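Local coordinates for CaaX farnesyltransferase alpha subunit Ram2 (Aspergillus fumigatus, PDB 4MBG), which forms with the beta subunit Ram1 the heterodimeric protein farnesyltransferase, which transfers a farnesyl group from farnesyl diphosphate to the cysteine of C-terminal CaaX motifs, at the interface of chains A and B. Sequence-based numbering; all coordinates share one arbitrary frame. Chains: chain A, CaaX farnesyltransferase alpha subunit Ram2; chain B, CaaX farnesyltransferase beta subunit Ram1.

The interface of chains A and B. Residues chain A 197, 200-201, 260, 263; chain B 298-299, 309, 360.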
loop_
_atom_site.group_PDB
_atom_site.type_symbol
_atom_site.label_atom_id
_atom_site.label_comp_id
_atom_site.label_asym_id
_atom_site.label_seq_id
_atom_site.Cartn_x
_atom_site.Cartn_y
_atom_site.Cartn_z
ATOM N N ASN A 197 -8.135 14.220 -5.113
ATOM C CA ASN A 197 -7.459 14.254 -3.825
ATOM C C ASN A 197 -5.953 14.399 -3.936
ATOM O O ASN A 197 -5.304 14.924 -3.027
ATOM C CB ASN A 197 -7.784 12.988 -3.000
ATOM C CG ASN A 197 -7.426 13.152 -1.545
ATOM O OD1 ASN A 197 -8.057 13.936 -0.841
ATOM N ND2 ASN A 197 -6.393 12.441 -1.090
ATOM N N TRP A 200 -5.212 18.023 -3.937
ATOM C CA TRP A 200 -5.359 18.565 -2.593
ATOM C C TRP A 200 -4.157 18.223 -1.720
ATOM O O TRP A 200 -3.695 19.053 -0.931
ATOM C CB TRP A 200 -6.630 18.020 -1.927
ATOM C CG TRP A 200 -7.886 18.698 -2.429
ATOM C CD1 TRP A 200 -8.773 18.213 -3.344
ATOM C CD2 TRP A 200 -8.356 20.000 -2.051
ATOM N NE1 TRP A 200 -9.795 19.137 -3.544
ATOM C CE2 TRP A 200 -9.561 20.235 -2.761
ATOM C CE3 TRP A 200 -7.887 20.981 -1.173
ATOM C CZ2 TRP A 200 -10.295 21.419 -2.636
ATOM C CZ3 TRP A 200 -8.644 22.159 -1.021
ATOM C CH2 TRP A 200 -9.829 22.365 -1.753
ATOM N N ASN A 201 -3.664 16.992 -1.847
ATOM C CA ASN A 201 -2.538 16.567 -1.041
ATOM C C ASN A 201 -1.290 17.366 -1.405
ATOM O O ASN A 201 -0.497 17.742 -0.528
ATOM C CB ASN A 201 -2.302 15.064 -1.217
ATOM C CG ASN A 201 -1.095 14.585 -0.422
ATOM O OD1 ASN A 201 -1.191 14.416 0.787
ATOM N ND2 ASN A 201 0.061 14.418 -1.092
ATOM N N SER A 260 -12.528 15.570 0.002
ATOM C CA SER A 260 -11.171 16.144 -0.042
ATOM C C SER A 260 -10.969 17.523 0.615
ATOM O O SER A 260 -10.052 17.675 1.423
ATOM C CB SER A 260 -10.603 16.134 -1.469
ATOM O OG SER A 260 -10.449 14.794 -1.932
ATOM N N SER A 263 -11.273 17.365 4.453
ATOM C CA SER A 263 -10.077 16.797 5.089
ATOM C C SER A 263 -8.931 17.798 5.058
ATOM O O SER A 263 -8.180 17.937 6.026
ATOM C CB SER A 263 -9.665 15.497 4.384
ATOM O OG SER A 263 -10.701 14.515 4.542
ATOM N N TYR B 298 -1.719 14.645 6.591
ATOM C CA TYR B 298 -2.779 15.443 7.211
ATOM C C TYR B 298 -4.146 14.733 7.149
ATOM O O TYR B 298 -5.057 15.081 7.915
ATOM C CB TYR B 298 -2.878 16.839 6.549
ATOM C CG TYR B 298 -3.457 16.743 5.142
ATOM C CD1 TYR B 298 -2.629 16.459 4.053
ATOM C CD2 TYR B 298 -4.830 16.896 4.913
ATOM C CE1 TYR B 298 -3.149 16.320 2.771
ATOM C CE2 TYR B 298 -5.360 16.763 3.630
ATOM C CZ TYR B 298 -4.501 16.477 2.563
ATOM O OH TYR B 298 -4.998 16.333 1.294
ATOM N N GLU B 299 -4.316 13.766 6.233
ATOM C CA GLU B 299 -5.581 13.028 6.164
ATOM C C GLU B 299 -5.726 11.990 7.273
ATOM O O GLU B 299 -6.843 11.563 7.576
ATOM C CB GLU B 299 -5.718 12.265 4.839
ATOM C CG GLU B 299 -5.944 13.144 3.627
ATOM C CD GLU B 299 -6.334 12.273 2.438
ATOM O OE1 GLU B 299 -7.523 11.891 2.388
ATOM O OE2 GLU B 299 -5.455 11.947 1.595
ATOM N N GLU B 309 0.689 11.008 -1.029
ATOM C CA GLU B 309 -0.722 10.930 -0.662
ATOM C C GLU B 309 -1.002 9.684 0.201
ATOM O O GLU B 309 -0.490 8.606 -0.090
ATOM C CB GLU B 309 -1.540 10.852 -1.956
ATOM C CG GLU B 309 -3.055 10.778 -1.744
ATOM C CD GLU B 309 -3.808 10.724 -3.091
ATOM O OE1 GLU B 309 -3.155 10.540 -4.147
ATOM O OE2 GLU B 309 -5.048 10.831 -3.089
ATOM N N THR B 360 -8.537 8.513 -0.911
ATOM C CA THR B 360 -9.729 9.363 -0.942
ATOM C C THR B 360 -10.176 9.697 -2.359
ATOM O O THR B 360 -9.354 10.062 -3.209
ATOM C CB THR B 360 -9.458 10.632 -0.161
ATOM O OG1 THR B 360 -9.117 10.261 1.182
ATOM C CG2 THR B 360 -10.710 11.553 -0.155
HETATM O O HOH W 1 -2.863 12.441 2.048
HETATM O O HOH W 2 -8.877 11.287 -5.649
HETATM O O HOH W 3 -7.697 15.924 1.158
#
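A:Asn197 meets two carboxylates of the beta subunit, B:Glu299 and B:Glu309, in the heterodimer interface of farnesyltransferase. It is the first residue of helix 197-208. Its CG lies opposite the backbone N (chi1 -164°), which carries the side-chain amide across to the two glutamates.

Direct hydrogen bonds across the interface come from its amide nitrogen. A:Asn197 ND2 donates to B:Glu309 OE2 at 2.9 Å, nearly straight, 171° at the hydrogen. It meets the anti side of that oxygen, somewhat tilted out of the carboxylate plane. The other bond runs to B:Glu299 OE2, also 2.9 Å from A:Asn197 ND2, but arrives from above the carboxylate plane. Both acceptors lie close to the plane of the amide, so the two bonds should fix its rotation.

Second-shell bonds position A:Asn197 and B:Glu299. A:Ser260 OG, from helix 259-272, donates to a lone pair of A:Asn197 OD1 within the plane of its carbonyl. B:Thr360 OG1 donates to the syn lone pair of B:Glu299 OE1 at 2.6 Å.

Packing surrounds this polar centre. B:Thr360 CB lies 3.5 Å from A:Asn197 CG. B:Tyr298 extends between the two alpha-subunit helices. Its CE1 comes 3.4 Å from A:Asn201 OD1, with ring and amide planes 20° apart. The other ring edge faces the backbone of A:Ser263, while B:Glu299 CG lies over one ring face, toward the rim.

Waters bridge the subunits at three points. Water 1 joins A:Asn201 OD1 to B:Glu299 OE2. Water 2 links the backbone A:Asn197 N with B:Thr360 O. Water 3 connects A:Asn197 OD1 and A:Ser260 O to the phenol oxygen B:Tyr298 OH, which is 2.7 Å from the water 3 oxygen.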